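Local coordinates for 3-methylaspartate ammonia-lyase (Citrobacter amalonaticus, PDB 1KKO), which catalyses the reversible anti elimination of ammonia from L-threo-3-methylaspartate to give mesaconate, using magnesium, as a homodimer of the enolase superfamily, at residues 49-57 with 64-72; 365-376 with 397-406. One frame throughout, in Å; residues are numbered along the deposited sequence.

In the fold
Both contacts are largely buried, but they belong to different parts of the fold. Contact 1 pairs two strands in the antiparallel sheet of the N-terminal region, whereas contact 2 packs two helices outside the parallel strands of the C-terminal TIM barrel. Backbone hydrogen bonds dominate the first; the second relies on apolar side chains and a histidine-carboxylate bond. The two meet where helix 365-378 lies against strand 64-69: Ile-366 packs on Gly-67 and Asp-68, and Arg-369 on Val-66. Both also reach the dimer interface. Arg-404 of the second subunit bonds to Ser-54 of contact 1 and forms a salt bridge with Glu-365 of contact 2.

Contact 1 of 2, residues 49-57 with 64-72; sequences AGECVSVQL and VAVGDCAAV
Cys-69, Leu-57 and Val-55 bury the most surface where strands 49-57 and 64-69 pair as an antiparallel beta hairpin in the three-stranded sheet of the enolase-like N-terminal region. The strand directions differ by 161°, and six backbone bonds hold the pairs Val-53/Cys-69, Val-55/Gly-67 and Leu-57/Ala-65. The straightest is also the shortest: Val-55 N reaches Gly-67 O at 2.7 Å, with 173° at the hydrogen.

Val-53, Val-55, Leu-57, Ala-65 and Cys-69 share one face of the sheet, where Gly-67 has no side chain to add, and helix 128-146 packs on Val-55, Leu-57 and Ala-65. Cys-69 holds SG beside its backbone N (chi1 -57°), which brings the sulfur 3.8 Å from CG2 of Val-55, the diagonal neighbour, while its CB lies 4.1 Å from CB of Val-53. Leu-57 meets Ala-65 through its CB, 4.1 Å from the alanine CB. Between the bonded pairs the strands also approach through CA-H...O contacts, as from Gln-56 CA to Ala-65 O at 3.2 Å.

Past the ladder a water continues the link, 2.8 Å from both Glu-51 O and Ala-71 N. The other face carries Ser-54 and Asp-68, whose OD2 is taken by Thr-364. Ser-54 OG, itself bonded to Arg-404 of the second subunit, donates to the syn side of Asp-68 OD1 at 2.7 Å, slightly out of the carboxylate plane.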
loop_
_atom_site.group_PDB
_atom_site.type_symbol
_atom_site.label_atom_id
_atom_site.label_comp_id
_atom_site.label_asym_id
_atom_site.label_seq_id
_atom_site.Cartn_x
_atom_site.Cartn_y
_atom_site.Cartn_z
ATOM N N ALA A 49 -8.837 -5.656 13.324
ATOM C CA ALA A 49 -8.481 -5.533 11.915
ATOM C C ALA A 49 -9.329 -4.472 11.234
ATOM O O ALA A 49 -10.542 -4.433 11.391
ATOM C CB ALA A 49 -8.691 -6.843 11.214
ATOM N N GLY A 50 -8.699 -3.605 10.455
ATOM C CA GLY A 50 -9.446 -2.625 9.696
ATOM C C GLY A 50 -10.190 -3.297 8.554
ATOM O O GLY A 50 -9.640 -4.149 7.854
ATOM N N GLU A 51 -11.430 -2.873 8.345
ATOM C CA GLU A 51 -12.279 -3.441 7.303
ATOM C C GLU A 51 -12.826 -2.381 6.392
ATOM O O GLU A 51 -12.911 -1.205 6.757
ATOM C CB GLU A 51 -13.443 -4.231 7.895
ATOM C CG GLU A 51 -12.980 -5.412 8.728
ATOM C CD GLU A 51 -14.094 -6.334 9.166
ATOM O OE1 GLU A 51 -15.160 -6.367 8.518
ATOM O OE2 GLU A 51 -13.875 -7.065 10.152
ATOM N N CYS A 52 -13.176 -2.799 5.188
ATOM C CA CYS A 52 -13.832 -1.922 4.243
ATOM C C CYS A 52 -14.901 -2.709 3.503
ATOM O O CYS A 52 -15.002 -3.923 3.620
ATOM C CB CYS A 52 -12.819 -1.339 3.255
ATOM S SG CYS A 52 -11.961 -2.599 2.275
ATOM N N VAL A 53 -15.714 -1.990 2.745
ATOM C CA VAL A 53 -16.639 -2.612 1.814
ATOM C C VAL A 53 -16.424 -1.957 0.466
ATOM O O VAL A 53 -16.592 -0.744 0.322
ATOM C CB VAL A 53 -18.113 -2.473 2.220
ATOM C CG1 VAL A 53 -19.027 -2.985 1.094
ATOM C CG2 VAL A 53 -18.376 -3.210 3.515
ATOM N N SER A 54 -16.029 -2.750 -0.525
ATOM C CA SER A 54 -15.862 -2.237 -1.865
ATOM C C SER A 54 -17.211 -2.162 -2.555
ATOM O O SER A 54 -18.013 -3.083 -2.470
ATOM C CB SER A 54 -14.945 -3.127 -2.699
ATOM O OG SER A 54 -13.593 -3.082 -2.275
ATOM N N VAL A 55 -17.421 -1.047 -3.232
ATOM C CA VAL A 55 -18.600 -0.805 -4.043
ATOM C C VAL A 55 -18.172 -0.871 -5.501
ATOM O O VAL A 55 -17.224 -0.204 -5.893
ATOM C CB VAL A 55 -19.158 0.620 -3.774
ATOM C CG1 VAL A 55 -20.436 0.863 -4.561
ATOM C CG2 VAL A 55 -19.396 0.812 -2.281
ATOM N N GLN A 56 -18.837 -1.710 -6.285
ATOM C CA GLN A 56 -18.584 -1.775 -7.712
ATOM C C GLN A 56 -19.900 -1.516 -8.418
ATOM O O GLN A 56 -20.915 -2.134 -8.095
ATOM C CB GLN A 56 -18.037 -3.145 -8.104
ATOM C CG GLN A 56 -16.672 -3.424 -7.511
ATOM C CD GLN A 56 -16.124 -4.756 -7.956
ATOM O OE1 GLN A 56 -15.250 -4.799 -8.822
ATOM N NE2 GLN A 56 -16.651 -5.839 -7.400
ATOM N N LEU A 57 -19.860 -0.608 -9.383
ATOM C CA LEU A 57 -21.047 -0.261 -10.147
ATOM C C LEU A 57 -20.770 -0.593 -11.598
ATOM O O LEU A 57 -19.947 0.042 -12.241
ATOM C CB LEU A 57 -21.353 1.227 -10.010
ATOM C CG LEU A 57 -21.444 1.777 -8.586
ATOM C CD1 LEU A 57 -21.650 3.275 -8.608
ATOM C CD2 LEU A 57 -22.552 1.136 -7.785
ATOM N N VAL A 64 -16.759 -0.572 -15.034
ATOM C CA VAL A 64 -16.977 -0.877 -13.641
ATOM C C VAL A 64 -16.387 0.224 -12.798
ATOM O O VAL A 64 -15.174 0.373 -12.713
ATOM C CB VAL A 64 -16.343 -2.217 -13.236
ATOM C CG1 VAL A 64 -16.662 -2.522 -11.783
ATOM C CG2 VAL A 64 -16.844 -3.321 -14.140
ATOM N N ALA A 65 -17.261 0.996 -12.162
ATOM C CA ALA A 65 -16.849 2.080 -11.269
ATOM C C ALA A 65 -16.614 1.521 -9.878
ATOM O O ALA A 65 -17.337 0.634 -9.446
ATOM C CB ALA A 65 -17.911 3.152 -11.243
ATOM N N VAL A 66 -15.621 2.064 -9.183
ATOM C CA VAL A 66 -15.251 1.554 -7.877
ATOM C C VAL A 66 -15.101 2.626 -6.807
ATOM O O VAL A 66 -14.743 3.781 -7.077
ATOM C CB VAL A 66 -13.930 0.727 -7.947
ATOM C CG1 VAL A 66 -14.070 -0.419 -8.919
ATOM C CG2 VAL A 66 -12.737 1.593 -8.345
ATOM N N GLY A 67 -15.395 2.216 -5.585
ATOM C CA GLY A 67 -15.216 3.057 -4.420
ATOM C C GLY A 67 -15.146 2.165 -3.204
ATOM O O GLY A 67 -15.660 1.052 -3.217
ATOM N N ASP A 68 -14.538 2.650 -2.125
ATOM C CA ASP A 68 -14.440 1.871 -0.897
ATOM C C ASP A 68 -15.002 2.595 0.308
ATOM O O ASP A 68 -14.608 3.718 0.622
ATOM C CB ASP A 68 -12.981 1.531 -0.589
ATOM C CG ASP A 68 -12.462 0.345 -1.358
ATOM O OD1 ASP A 68 -13.265 -0.475 -1.821
ATOM O OD2 ASP A 68 -11.248 0.169 -1.517
ATOM N N CYS A 69 -15.911 1.911 0.979
ATOM C CA CYS A 69 -16.411 2.352 2.260
ATOM C C CYS A 69 -15.320 2.063 3.279
ATOM O O CYS A 69 -14.922 0.907 3.433
ATOM C CB CYS A 69 -17.670 1.583 2.635
ATOM S SG CYS A 69 -19.011 1.704 1.428
ATOM N N ALA A 70 -14.865 3.094 3.992
ATOM C CA ALA A 70 -13.774 2.959 4.950
ATOM C C ALA A 70 -13.942 4.018 6.018
ATOM O O ALA A 70 -14.561 5.059 5.770
ATOM C CB ALA A 70 -12.428 3.117 4.264
ATOM N N ALA A 71 -13.370 3.754 7.184
ATOM C CA ALA A 71 -13.480 4.628 8.335
ATOM C C ALA A 71 -12.118 4.792 8.990
ATOM O O ALA A 71 -11.217 3.962 8.812
ATOM C CB ALA A 71 -14.465 4.070 9.306
ATOM N N VAL A 72 -11.978 5.843 9.790
ATOM C CA VAL A 72 -10.683 6.143 10.378
ATOM C C VAL A 72 -10.255 5.155 11.454
ATOM O O VAL A 72 -11.064 4.436 12.034
ATOM C CB VAL A 72 -10.623 7.586 10.940
ATOM C CG1 VAL A 72 -11.018 8.603 9.871
ATOM C CG2 VAL A 72 -11.477 7.732 12.152
HETATM O O HOH W 1 -11.884 1.348 7.155
#

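Contact 2 of 2, residues 365-376 with 397-406; sequences EISARTCVHVAL and IVFNEMNRTI
Helices 365-376 and 397-406 run in broadly the same direction at 43° to each other, their axes approaching to 8.9 Å, with Arg-369 opposite Val-398 and Val-372 opposite Met-402.

Val-372 fills the middle of the crossing, and its two methyls divide the work. CG1 lies 3.6 Å from CA of Met-402, a selenomethionine here, and CG2 faces CG1 of Val-398 at 3.9 Å. One turn further on, Leu-376 also forks: CD1 rests 3.6 Å from Thr-405 CG2, and CD2 touches Met-402 CG and Ile-406. At the opposite end Ile-397 covers Ala-368 with CG2 and reaches Glu-365 CB with CD1.

Glu-401 supplies the polar part. A bend at chi2 (71°) turns its carboxylate back across the aliphatic stem of Arg-369, and the two chains cross at a slant, with Arg-369 CG 3.3 Å from Glu-401 CD; the charged ends do not pair directly. Instead a water accepts a weak bond from Arg-369 NE and donates to Glu-401 OE2. That oxygen also takes His-373 NE2-H on its anti lone pair, at 2.8 Å and 169°, lying almost in the ring plane. His-373 ND1 faces the backbone N-H of Thr-151 and so acts as the acceptor while NE2 donates, consistent with a neutral ring protonated at NE2. Glu-401 OE1 receives Arg-404 NH2 at 3.0 Å in a salt bridge within its own helix, so both carboxylate oxygens are engaged.

Helix 365-378 follows barrel strand 354-357, and helix 392-410 follows strand 382-384. Helix 150-157 touches His-373, Leu-376 and Thr-405, while helix 128-146 packs on Ile-366, Ser-367 and Cys-371, and strand 64-69 on Glu-365, Ile-366 and Arg-369.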
loop_
_atom_site.group_PDB
_atom_site.type_symbol
_atom_site.label_atom_id
_atom_site.label_comp_id
_atom_site.label_asym_id
_atom_site.label_seq_id
_atom_site.Cartn_x
_atom_site.Cartn_y
_atom_site.Cartn_z
ATOM N N GLU A 365 -6.566 1.680 -1.026
ATOM C CA GLU A 365 -5.915 2.147 -2.231
ATOM C C GLU A 365 -6.904 2.882 -3.125
ATOM O O GLU A 365 -6.555 3.873 -3.758
ATOM C CB GLU A 365 -5.195 0.999 -2.953
ATOM C CG GLU A 365 -5.961 0.205 -4.009
ATOM C CD GLU A 365 -7.045 -0.730 -3.500
ATOM O OE1 GLU A 365 -7.501 -0.605 -2.345
ATOM O OE2 GLU A 365 -7.465 -1.590 -4.303
ATOM N N ILE A 366 -8.144 2.409 -3.170
ATOM C CA ILE A 366 -9.161 3.045 -3.999
ATOM C C ILE A 366 -9.596 4.371 -3.405
ATOM O O ILE A 366 -9.749 5.348 -4.126
ATOM C CB ILE A 366 -10.378 2.120 -4.187
ATOM C CG1 ILE A 366 -9.986 0.927 -5.054
ATOM C CG2 ILE A 366 -11.552 2.892 -4.780
ATOM C CD1 ILE A 366 -11.063 -0.086 -5.261
ATOM N N SER A 367 -9.806 4.431 -2.100
ATOM C CA SER A 367 -10.248 5.690 -1.506
ATOM C C SER A 367 -9.146 6.728 -1.646
ATOM O O SER A 367 -9.410 7.885 -1.976
ATOM C CB SER A 367 -10.715 5.501 -0.064
ATOM O OG SER A 367 -9.656 5.149 0.814
ATOM N N ALA A 368 -7.897 6.330 -1.426
ATOM C CA ALA A 368 -6.783 7.254 -1.571
ATOM C C ALA A 368 -6.651 7.733 -3.012
ATOM O O ALA A 368 -6.456 8.925 -3.255
ATOM C CB ALA A 368 -5.483 6.618 -1.121
ATOM N N ARG A 369 -6.748 6.819 -3.969
ATOM C CA ARG A 369 -6.624 7.179 -5.368
ATOM C C ARG A 369 -7.725 8.171 -5.745
ATOM O O ARG A 369 -7.493 9.135 -6.480
ATOM C CB ARG A 369 -6.693 5.913 -6.220
ATOM C CG ARG A 369 -6.397 6.113 -7.663
ATOM C CD ARG A 369 -6.331 4.822 -8.409
ATOM N NE ARG A 369 -7.625 4.156 -8.492
ATOM C CZ ARG A 369 -7.873 2.905 -8.132
ATOM N NH1 ARG A 369 -6.933 2.136 -7.589
ATOM N NH2 ARG A 369 -9.087 2.430 -8.297
ATOM N N THR A 370 -8.936 7.913 -5.277
ATOM C CA THR A 370 -10.047 8.804 -5.565
ATOM C C THR A 370 -9.809 10.182 -4.965
ATOM O O THR A 370 -10.100 11.206 -5.586
ATOM C CB THR A 370 -11.347 8.210 -5.053
ATOM O OG1 THR A 370 -11.561 6.926 -5.658
ATOM C CG2 THR A 370 -12.550 9.056 -5.453
ATOM N N CYS A 371 -9.288 10.216 -3.745
ATOM C CA CYS A 371 -8.953 11.475 -3.101
ATOM C C CYS A 371 -7.944 12.295 -3.901
ATOM O O CYS A 371 -7.978 13.530 -3.853
ATOM C CB CYS A 371 -8.434 11.251 -1.684
ATOM S SG CYS A 371 -9.742 10.856 -0.476
ATOM N N VAL A 372 -7.027 11.640 -4.607
ATOM C CA VAL A 372 -6.093 12.376 -5.440
ATOM C C VAL A 372 -6.830 13.233 -6.471
ATOM O O VAL A 372 -6.461 14.385 -6.732
ATOM C CB VAL A 372 -5.100 11.426 -6.146
ATOM C CG1 VAL A 372 -4.292 12.160 -7.210
ATOM C CG2 VAL A 372 -4.170 10.808 -5.124
ATOM N N HIS A 373 -7.887 12.680 -7.053
ATOM C CA HIS A 373 -8.659 13.421 -8.044
ATOM C C HIS A 373 -9.410 14.583 -7.426
ATOM O O HIS A 373 -9.479 15.661 -8.009
ATOM C CB HIS A 373 -9.595 12.489 -8.788
ATOM C CG HIS A 373 -8.870 11.560 -9.705
ATOM N ND1 HIS A 373 -8.838 11.734 -11.074
ATOM C CD2 HIS A 373 -8.095 10.481 -9.436
ATOM C CE1 HIS A 373 -8.078 10.791 -11.604
ATOM N NE2 HIS A 373 -7.626 10.012 -10.634
ATOM N N VAL A 374 -9.969 14.372 -6.248
ATOM C CA VAL A 374 -10.616 15.446 -5.533
ATOM C C VAL A 374 -9.631 16.579 -5.286
ATOM O O VAL A 374 -9.963 17.739 -5.518
ATOM C CB VAL A 374 -11.196 14.919 -4.236
ATOM C CG1 VAL A 374 -11.622 16.055 -3.319
ATOM C CG2 VAL A 374 -12.369 13.975 -4.543
ATOM N N ALA A 375 -8.410 16.256 -4.872
ATOM C CA ALA A 375 -7.411 17.265 -4.554
ATOM C C ALA A 375 -6.935 18.007 -5.785
ATOM O O ALA A 375 -6.759 19.226 -5.767
ATOM C CB ALA A 375 -6.238 16.631 -3.834
ATOM N N LEU A 376 -6.702 17.294 -6.873
ATOM C CA LEU A 376 -6.209 17.935 -8.079
ATOM C C LEU A 376 -7.197 18.962 -8.589
ATOM O O LEU A 376 -6.793 19.967 -9.179
ATOM C CB LEU A 376 -5.911 16.906 -9.158
ATOM C CG LEU A 376 -4.609 16.133 -8.968
ATOM C CD1 LEU A 376 -4.509 15.034 -10.004
ATOM C CD2 LEU A 376 -3.401 17.073 -9.057
ATOM N N ILE A 397 0.899 4.894 -4.041
ATOM C CA ILE A 397 -0.497 5.087 -4.430
ATOM C C ILE A 397 -0.826 6.552 -4.749
ATOM O O ILE A 397 -1.390 6.855 -5.795
ATOM C CB ILE A 397 -1.411 4.534 -3.306
ATOM C CG1 ILE A 397 -1.365 2.995 -3.297
ATOM C CG2 ILE A 397 -2.848 5.055 -3.439
ATOM C CD1 ILE A 397 -1.760 2.391 -1.995
ATOM N N VAL A 398 -0.481 7.456 -3.847
ATOM C CA VAL A 398 -0.882 8.860 -3.986
ATOM C C VAL A 398 -0.025 9.616 -5.005
ATOM O O VAL A 398 -0.555 10.240 -5.932
ATOM C CB VAL A 398 -0.871 9.549 -2.624
ATOM C CG1 VAL A 398 -1.119 11.023 -2.778
ATOM C CG2 VAL A 398 -1.938 8.948 -1.739
ATOM N N PHE A 399 1.289 9.571 -4.850
ATOM C CA PHE A 399 2.178 10.289 -5.755
ATOM C C PHE A 399 2.010 9.809 -7.182
ATOM O O PHE A 399 1.909 10.627 -8.098
ATOM C CB PHE A 399 3.608 10.080 -5.288
ATOM C CG PHE A 399 4.662 10.892 -5.998
ATOM C CD1 PHE A 399 4.851 12.228 -5.698
ATOM C CD2 PHE A 399 5.533 10.291 -6.883
ATOM C CE1 PHE A 399 5.851 12.954 -6.300
ATOM C CE2 PHE A 399 6.548 11.030 -7.486
ATOM C CZ PHE A 399 6.686 12.358 -7.197
ATOM N N ASN A 400 1.990 8.497 -7.401
ATOM C CA ASN A 400 1.948 8.023 -8.778
ATOM C C ASN A 400 0.605 8.303 -9.432
ATOM O O ASN A 400 0.557 8.604 -10.610
ATOM C CB ASN A 400 2.314 6.550 -8.885
ATOM C CG ASN A 400 3.706 6.239 -8.373
ATOM O OD1 ASN A 400 4.473 7.116 -7.955
ATOM N ND2 ASN A 400 4.051 4.959 -8.436
ATOM N N GLU A 401 -0.503 8.150 -8.713
ATOM C CA GLU A 401 -1.791 8.490 -9.305
ATOM C C GLU A 401 -1.816 9.978 -9.647
ATOM O O GLU A 401 -2.319 10.383 -10.702
ATOM C CB GLU A 401 -2.959 8.174 -8.377
ATOM C CG GLU A 401 -4.318 8.536 -8.958
ATOM C CD GLU A 401 -4.769 7.622 -10.097
ATOM O OE1 GLU A 401 -4.080 6.622 -10.392
ATOM O OE2 GLU A 401 -5.854 7.853 -10.672
HETATM N N MSE A 402 -1.257 10.801 -8.766
HETATM C CA MSE A 402 -1.226 12.237 -8.998
HETATM C C MSE A 402 -0.476 12.551 -10.276
HETATM O O MSE A 402 -0.966 13.295 -11.142
HETATM C CB MSE A 402 -0.562 12.914 -7.809
HETATM C CG MSE A 402 -0.602 14.418 -7.844
HETATM SE SE MSE A 402 0.271 15.200 -6.293
HETATM C CE MSE A 402 2.150 14.829 -6.788
ATOM N N ASN A 403 0.714 11.989 -10.413
ATOM C CA ASN A 403 1.510 12.274 -11.604
ATOM C C ASN A 403 0.971 11.645 -12.882
ATOM O O ASN A 403 1.061 12.246 -13.951
ATOM C CB ASN A 403 2.971 11.966 -11.350
ATOM C CG ASN A 403 3.559 12.875 -10.288
ATOM O OD1 ASN A 403 3.275 14.068 -10.268
ATOM N ND2 ASN A 403 4.362 12.312 -9.389
ATOM N N ARG A 404 0.371 10.469 -12.776
ATOM C CA ARG A 404 -0.278 9.868 -13.926
ATOM C C ARG A 404 -1.410 10.766 -14.405
ATOM O O ARG A 404 -1.601 10.965 -15.600
ATOM C CB ARG A 404 -0.875 8.497 -13.586
ATOM C CG ARG A 404 0.089 7.329 -13.618
ATOM C CD ARG A 404 -0.630 6.005 -13.567
ATOM N NE ARG A 404 -1.347 5.783 -12.300
ATOM C CZ ARG A 404 -0.796 5.245 -11.211
ATOM N NH1 ARG A 404 0.478 4.893 -11.210
ATOM N NH2 ARG A 404 -1.521 5.053 -10.125
ATOM N N THR A 405 -2.164 11.291 -13.456
ATOM C CA THR A 405 -3.338 12.084 -13.772
ATOM C C THR A 405 -2.955 13.434 -14.360
ATOM O O THR A 405 -3.579 13.890 -15.323
ATOM C CB THR A 405 -4.202 12.249 -12.531
ATOM O OG1 THR A 405 -4.621 10.951 -12.087
ATOM C CG2 THR A 405 -5.501 12.994 -12.857
ATOM N N ILE A 406 -1.937 14.073 -13.802
ATOM C CA ILE A 406 -1.444 15.319 -14.363
ATOM C C ILE A 406 -1.019 15.069 -15.807
ATOM O O ILE A 406 -1.331 15.876 -16.685
ATOM C CB ILE A 406 -0.302 15.865 -13.517
ATOM C CG1 ILE A 406 -0.872 16.414 -12.208
ATOM C CG2 ILE A 406 0.477 16.940 -14.273
ATOM C CD1 ILE A 406 0.141 16.732 -11.155
HETATM O O HOH W 2 -8.267 6.294 -10.679
#